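Side-chain contacts in SAM-dependent methyltransferase (Anabaena variabilis ATCC 29413, PDB 3GGD), which probably transfers a methyl group from S-adenosyl-L-methionine to an unspecified acceptor, and is captured here with the by-product S-adenosyl-L-homocysteine bound: residues D46-R49 and F50-L53; Y22-K25 and T26-S30. One frame throughout, in Å; residues are numbered along the deposited sequence.

In the fold
Two helices that follow each other in the chain carry the contacts. Contact 2 (22-25 with 26-30) comes first, in the last turns of helix 15-29; contact 1 (46-49 with 50-53) follows, where helix 43-50 leads into the loop before strand 60-63. Their centres lie about 32 Å apart on opposite sides of the chain's centre, and their nearest atoms about 15 Å apart. Both belong to the Rossmann-like methyltransferase fold, with its seven-stranded mixed sheet. Contact 2 touches the bound S-adenosyl-L-homocysteine directly through W23. Contact 1 is at most second-shell: the D46 side chain lies about 7 Å from the ligand and about 4 Å from that of R131, a binding-site residue.

Contact 1. Residues D46-R49 and F50-L53; sequences DLPR and FELL. With SO4 (sulfate ion), chain J; EDO (1,2-ethanediol), chain L.
L47 and F50 form the packed part of this turn, their side chains crossing at about a right angle. CD1 of L47 lies 3.6 Å from CZ of F50, at the far end of the ring. F50 has its CG between its own backbone N and carbonyl carbon (chi1 66°), a crowded position that folds the ring back along the preceding turn, with the carbonyl oxygen of L47 over one face. L47 O accepts both N-H groups, one from three residues on (F50 N, 3.1 Å) and one from four (E51 N, 2.9 Å). The E51 bond comes nearly along the C=O axis, while F50 N sits above the carbonyl plane. D46 is also buried, its carboxylate hydrogen-bonded to Y160, Y129 and a 1,2-ethanediol.

The outer side is looser. OE2 of E51 comes within 3.5 Å of P48 CA, and a water bridges P48 O to L52 N. R49 extends to a sulfate, which like the diol is probably from the crystallisation liquor: R49 NE reaches O1 at 3.1 Å and NH2 reaches O2 at 3.0 Å, the latter bond almost straight (179°), while NH1 bonds to Y160 and W239 meets the guanidinium by a cation-pi contact.

L47 rests on F73 and F77 of helix 69-77, D46 and R49 touch I162 on strand 158-164, and F50 and L53 meet V241 on strand 237-244.

Contact 2. Residues Y22-K25 and T26-S30; sequences YWNK and TLVNS. With SAH (S-adenosyl-L-homocysteine), chain E.
The carbonyl oxygen of Y22 is gripped twice by T26, through OG1 at 2.8 Å and through the backbone N at 2.9 Å. The hydroxyl comes from above the carbonyl plane, 39° out of it. T26 OG1 stands beside its own backbone N (chi1 -57°), which turns it back to the preceding turn and sets it over one face of the Y22 ring, offset toward the rim and 3.5 Å from Y22 CZ. T26 CG2 runs alongside the W23 indole, 4.1 Å from CE3.

One turn on, K25 O is also held twice, by N29, but with a different approach. The backbone N and the amide ND2 of N29 each lie 3.0 Å from that oxygen; ND2 approaches in the carbonyl plane on a lone pair, whereas the backbone N is tilted from it. The amine of K25 turns elsewhere, to L188 O and H192.

W23 points away from 26-30 and presents its indole edge to the product: NE1 donates to SAH O3' at 3.0 Å, and a weak, bent bond goes to SAH O2' (130°). A phenylalanine in its place would probably leave both ribose hydroxyls without this donor and T26 CG2 with less surface to lie against. Two carbonyls of the last turns thus each accept a second, side-chain donor, which holds T26 OG1 and the N29 amide in place, and the geometry is consistent with the indole N-H contributing to ribose binding alongside other pocket residues, D85 among them.

Contact 1. Residues D46-R49 and F50-L53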
loop_
_atom_site.group_PDB
_atom_site.type_symbol
_atom_site.label_atom_id
_atom_site.label_comp_id
_atom_site.label_asym_id
_atom_site.label_seq_id
_atom_site.Cartn_x
_atom_site.Cartn_y
_atom_site.Cartn_z
ATOM N N ASP A 46 -11.008 -4.144 -5.553
ATOM C CA ASP A 46 -10.553 -4.932 -4.386
ATOM C C ASP A 46 -11.674 -5.472 -3.467
ATOM O O ASP A 46 -11.614 -6.632 -3.022
ATOM C CB ASP A 46 -9.625 -4.084 -3.506
ATOM C CG ASP A 46 -8.367 -3.594 -4.268
ATOM O OD1 ASP A 46 -7.811 -4.394 -5.057
ATOM O OD2 ASP A 46 -7.952 -2.441 -4.037
ATOM N N LEU A 47 -12.681 -4.633 -3.198
ATOM C CA LEU A 47 -13.650 -4.918 -2.132
ATOM C C LEU A 47 -14.370 -6.273 -2.280
ATOM O O LEU A 47 -14.469 -6.986 -1.307
ATOM C CB LEU A 47 -14.637 -3.750 -1.933
ATOM C CG LEU A 47 -15.641 -3.853 -0.760
ATOM C CD1 LEU A 47 -14.901 -4.124 0.559
ATOM C CD2 LEU A 47 -16.594 -2.624 -0.633
ATOM N N PRO A 48 -14.840 -6.646 -3.490
ATOM C CA PRO A 48 -15.451 -7.970 -3.582
ATOM C C PRO A 48 -14.534 -9.143 -3.166
ATOM O O PRO A 48 -15.020 -10.200 -2.758
ATOM C CB PRO A 48 -15.860 -8.078 -5.048
ATOM C CG PRO A 48 -15.882 -6.681 -5.563
ATOM C CD PRO A 48 -14.849 -5.944 -4.775
ATOM N N ARG A 49 -13.229 -8.957 -3.242
ATOM C CA ARG A 49 -12.288 -10.048 -2.909
ATOM C C ARG A 49 -12.205 -10.320 -1.420
ATOM O O ARG A 49 -11.747 -11.373 -1.025
ATOM C CB ARG A 49 -10.890 -9.711 -3.444
ATOM C CG ARG A 49 -10.817 -9.615 -4.973
ATOM C CD ARG A 49 -9.555 -8.940 -5.435
ATOM N NE ARG A 49 -9.479 -8.920 -6.898
ATOM C CZ ARG A 49 -8.525 -8.312 -7.592
ATOM N NH1 ARG A 49 -7.542 -7.674 -6.993
ATOM N NH2 ARG A 49 -8.543 -8.337 -8.910
ATOM N N PHE A 50 -12.607 -9.359 -0.586
ATOM C CA PHE A 50 -12.555 -9.549 0.870
ATOM C C PHE A 50 -13.798 -9.212 1.703
ATOM O O PHE A 50 -13.871 -9.600 2.877
ATOM C CB PHE A 50 -11.366 -8.816 1.447
ATOM C CG PHE A 50 -11.423 -7.312 1.355
ATOM C CD1 PHE A 50 -11.938 -6.553 2.405
ATOM C CD2 PHE A 50 -10.831 -6.651 0.302
ATOM C CE1 PHE A 50 -11.937 -5.170 2.354
ATOM C CE2 PHE A 50 -10.828 -5.275 0.254
ATOM C CZ PHE A 50 -11.380 -4.529 1.276
ATOM N N GLU A 51 -14.783 -8.526 1.127
ATOM C CA GLU A 51 -15.906 -8.096 1.923
ATOM C C GLU A 51 -16.726 -9.222 2.558
ATOM O O GLU A 51 -17.371 -9.004 3.581
ATOM C CB GLU A 51 -16.842 -7.170 1.110
ATOM C CG GLU A 51 -17.508 -7.820 -0.074
ATOM C CD GLU A 51 -18.351 -6.837 -0.864
ATOM O OE1 GLU A 51 -19.041 -6.036 -0.230
ATOM O OE2 GLU A 51 -18.381 -6.883 -2.097
ATOM N N LEU A 52 -16.786 -10.394 1.930
ATOM C CA LEU A 52 -17.544 -11.473 2.525
ATOM C C LEU A 52 -16.659 -12.223 3.512
ATOM O O LEU A 52 -17.147 -13.123 4.183
ATOM C CB LEU A 52 -18.052 -12.439 1.464
ATOM C CG LEU A 52 -18.876 -11.799 0.335
ATOM C CD1 LEU A 52 -19.402 -12.861 -0.620
ATOM C CD2 LEU A 52 -20.026 -11.026 0.949
ATOM N N LEU A 53 -15.373 -11.879 3.603
ATOM C CA LEU A 53 -14.474 -12.605 4.508
ATOM C C LEU A 53 -14.146 -11.825 5.779
ATOM O O LEU A 53 -13.654 -12.410 6.712
ATOM C CB LEU A 53 -13.170 -12.976 3.788
ATOM C CG LEU A 53 -13.291 -13.836 2.531
ATOM C CD1 LEU A 53 -11.962 -14.011 1.782
ATOM C CD2 LEU A 53 -13.958 -15.195 2.877
HETATM S S SO4 J . -11.268 -10.870 -9.436
HETATM O O1 SO4 J . -11.853 -10.335 -8.200
HETATM O O2 SO4 J . -10.762 -9.800 -10.314
HETATM O O3 SO4 J . -12.358 -11.540 -10.147
HETATM O O4 SO4 J . -10.228 -11.864 -9.158
HETATM C C1 EDO L . -5.767 -2.084 -8.540
HETATM O O1 EDO L . -5.738 -0.677 -8.839
HETATM C C2 EDO L . -6.702 -2.421 -7.344
HETATM O O2 EDO L . -6.501 -1.579 -6.166
HETATM O O HOH W 1 -15.175 -11.494 -0.213
#

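Contact 2. Residues Y22-K25 and T26-S30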
loop_
_atom_site.group_PDB
_atom_site.type_symbol
_atom_site.label_atom_id
_atom_site.label_comp_id
_atom_site.label_asym_id
_atom_site.label_seq_id
_atom_site.Cartn_x
_atom_site.Cartn_y
_atom_site.Cartn_z
ATOM N N TYR A 22 8.691 12.902 -0.152
ATOM C CA TYR A 22 7.838 12.774 -1.320
ATOM C C TYR A 22 6.466 13.427 -1.120
ATOM O O TYR A 22 6.003 14.199 -1.962
ATOM C CB TYR A 22 7.609 11.308 -1.668
ATOM C CG TYR A 22 6.521 11.123 -2.699
ATOM C CD1 TYR A 22 6.770 11.365 -4.073
ATOM C CD2 TYR A 22 5.242 10.744 -2.318
ATOM C CE1 TYR A 22 5.791 11.209 -5.025
ATOM C CE2 TYR A 22 4.233 10.584 -3.285
ATOM C CZ TYR A 22 4.510 10.814 -4.625
ATOM O OH TYR A 22 3.522 10.655 -5.557
ATOM N N TRP A 23 5.828 13.101 0.002
ATOM C CA TRP A 23 4.482 13.595 0.270
ATOM C C TRP A 23 4.486 15.069 0.537
ATOM O O TRP A 23 3.586 15.777 0.101
ATOM C CB TRP A 23 3.828 12.829 1.408
ATOM C CG TRP A 23 3.221 11.521 1.003
ATOM C CD1 TRP A 23 3.565 10.271 1.463
ATOM C CD2 TRP A 23 2.132 11.315 0.083
ATOM N NE1 TRP A 23 2.759 9.327 0.903
ATOM C CE2 TRP A 23 1.878 9.936 0.042
ATOM C CE3 TRP A 23 1.347 12.174 -0.700
ATOM C CZ2 TRP A 23 0.855 9.389 -0.725
ATOM C CZ3 TRP A 23 0.339 11.627 -1.501
ATOM C CH2 TRP A 23 0.096 10.254 -1.503
ATOM N N ASN A 24 5.512 15.568 1.205
ATOM C CA ASN A 24 5.564 17.013 1.404
ATOM C C ASN A 24 5.739 17.770 0.059
ATOM O O ASN A 24 5.143 18.836 -0.165
ATOM C CB ASN A 24 6.652 17.422 2.366
ATOM C CG ASN A 24 6.471 18.869 2.848
ATOM O OD1 ASN A 24 7.238 19.736 2.481
ATOM N ND2 ASN A 24 5.421 19.127 3.612
ATOM N N LYS A 25 6.556 17.218 -0.828
ATOM C CA LYS A 25 6.713 17.801 -2.153
ATOM C C LYS A 25 5.382 17.768 -2.892
ATOM O O LYS A 25 4.999 18.745 -3.552
ATOM C CB LYS A 25 7.773 17.058 -2.962
ATOM C CG LYS A 25 7.808 17.528 -4.393
ATOM C CD LYS A 25 8.488 16.619 -5.307
ATOM C CE LYS A 25 7.758 15.343 -5.567
ATOM N NZ LYS A 25 8.873 14.454 -6.074
ATOM N N THR A 26 4.677 16.641 -2.784
ATOM C CA THR A 26 3.349 16.490 -3.383
ATOM C C THR A 26 2.336 17.492 -2.831
ATOM O O THR A 26 1.628 18.155 -3.608
ATOM C CB THR A 26 2.895 15.046 -3.225
ATOM O OG1 THR A 26 3.889 14.213 -3.832
ATOM C CG2 THR A 26 1.517 14.813 -3.837
ATOM N N LEU A 27 2.294 17.628 -1.497
ATOM C CA LEU A 27 1.435 18.592 -0.802
ATOM C C LEU A 27 1.728 20.026 -1.221
ATOM O O LEU A 27 0.819 20.773 -1.605
ATOM C CB LEU A 27 1.628 18.480 0.721
ATOM C CG LEU A 27 0.971 19.525 1.672
ATOM C CD1 LEU A 27 -0.557 19.555 1.530
ATOM C CD2 LEU A 27 1.372 19.241 3.117
ATOM N N VAL A 28 2.989 20.428 -1.140
ATOM C CA VAL A 28 3.362 21.788 -1.526
ATOM C C VAL A 28 3.059 22.134 -2.982
ATOM O O VAL A 28 2.505 23.218 -3.310
ATOM C CB VAL A 28 4.843 22.069 -1.244
ATOM C CG1 VAL A 28 5.270 23.463 -1.831
ATOM C CG2 VAL A 28 5.121 22.019 0.287
ATOM N N ASN A 29 3.357 21.199 -3.867
ATOM C CA ASN A 29 3.383 21.517 -5.289
ATOM C C ASN A 29 2.244 20.936 -6.077
ATOM O O ASN A 29 2.149 21.208 -7.253
ATOM C CB ASN A 29 4.722 21.039 -5.880
ATOM C CG ASN A 29 5.916 21.748 -5.258
ATOM O OD1 ASN A 29 6.146 22.916 -5.534
ATOM N ND2 ASN A 29 6.689 21.035 -4.429
ATOM N N SER A 30 1.389 20.144 -5.434
ATOM C CA SER A 30 0.256 19.541 -6.104
ATOM C C SER A 30 0.666 18.754 -7.369
ATOM O O SER A 30 0.083 18.921 -8.431
ATOM C CB SER A 30 -0.800 20.619 -6.449
ATOM O OG SER A 30 -1.282 21.218 -5.256
HETATM N N SAH E . -2.388 2.723 -0.041
HETATM C CA SAH E . -2.273 4.067 -0.667
HETATM C CB SAH E . -0.817 4.555 -0.822
HETATM C CG SAH E . 0.191 3.683 -1.592
HETATM S SD SAH E . 1.812 4.455 -1.756
HETATM C C SAH E . -2.967 4.116 -2.020
HETATM O O SAH E . -3.322 5.220 -2.507
HETATM O OXT SAH E . -3.161 3.083 -2.660
HETATM C "C5'" SAH E . 2.671 3.719 -0.394
HETATM C "C4'" SAH E . 2.319 4.382 0.969
HETATM O "O4'" SAH E . 3.031 3.711 2.036
HETATM C "C3'" SAH E . 2.691 5.868 1.131
HETATM O "O3'" SAH E . 1.594 6.661 1.552
HETATM C "C2'" SAH E . 3.759 5.876 2.218
HETATM O "O2'" SAH E . 3.891 7.102 2.966
HETATM C "C1'" SAH E . 3.386 4.655 3.037
HETATM N N9 SAH E . 4.478 4.145 3.874
HETATM C C8 SAH E . 5.772 4.013 3.472
HETATM N N7 SAH E . 6.510 3.490 4.465
HETATM C C5 SAH E . 5.665 3.298 5.523
HETATM C C6 SAH E . 5.836 2.831 6.894
HETATM N N6 SAH E . 7.093 2.483 7.253
HETATM N N1 SAH E . 4.787 2.794 7.729
HETATM C C2 SAH E . 3.548 3.199 7.301
HETATM N N3 SAH E . 3.352 3.651 6.062
HETATM C C4 SAH E . 4.348 3.747 5.160
#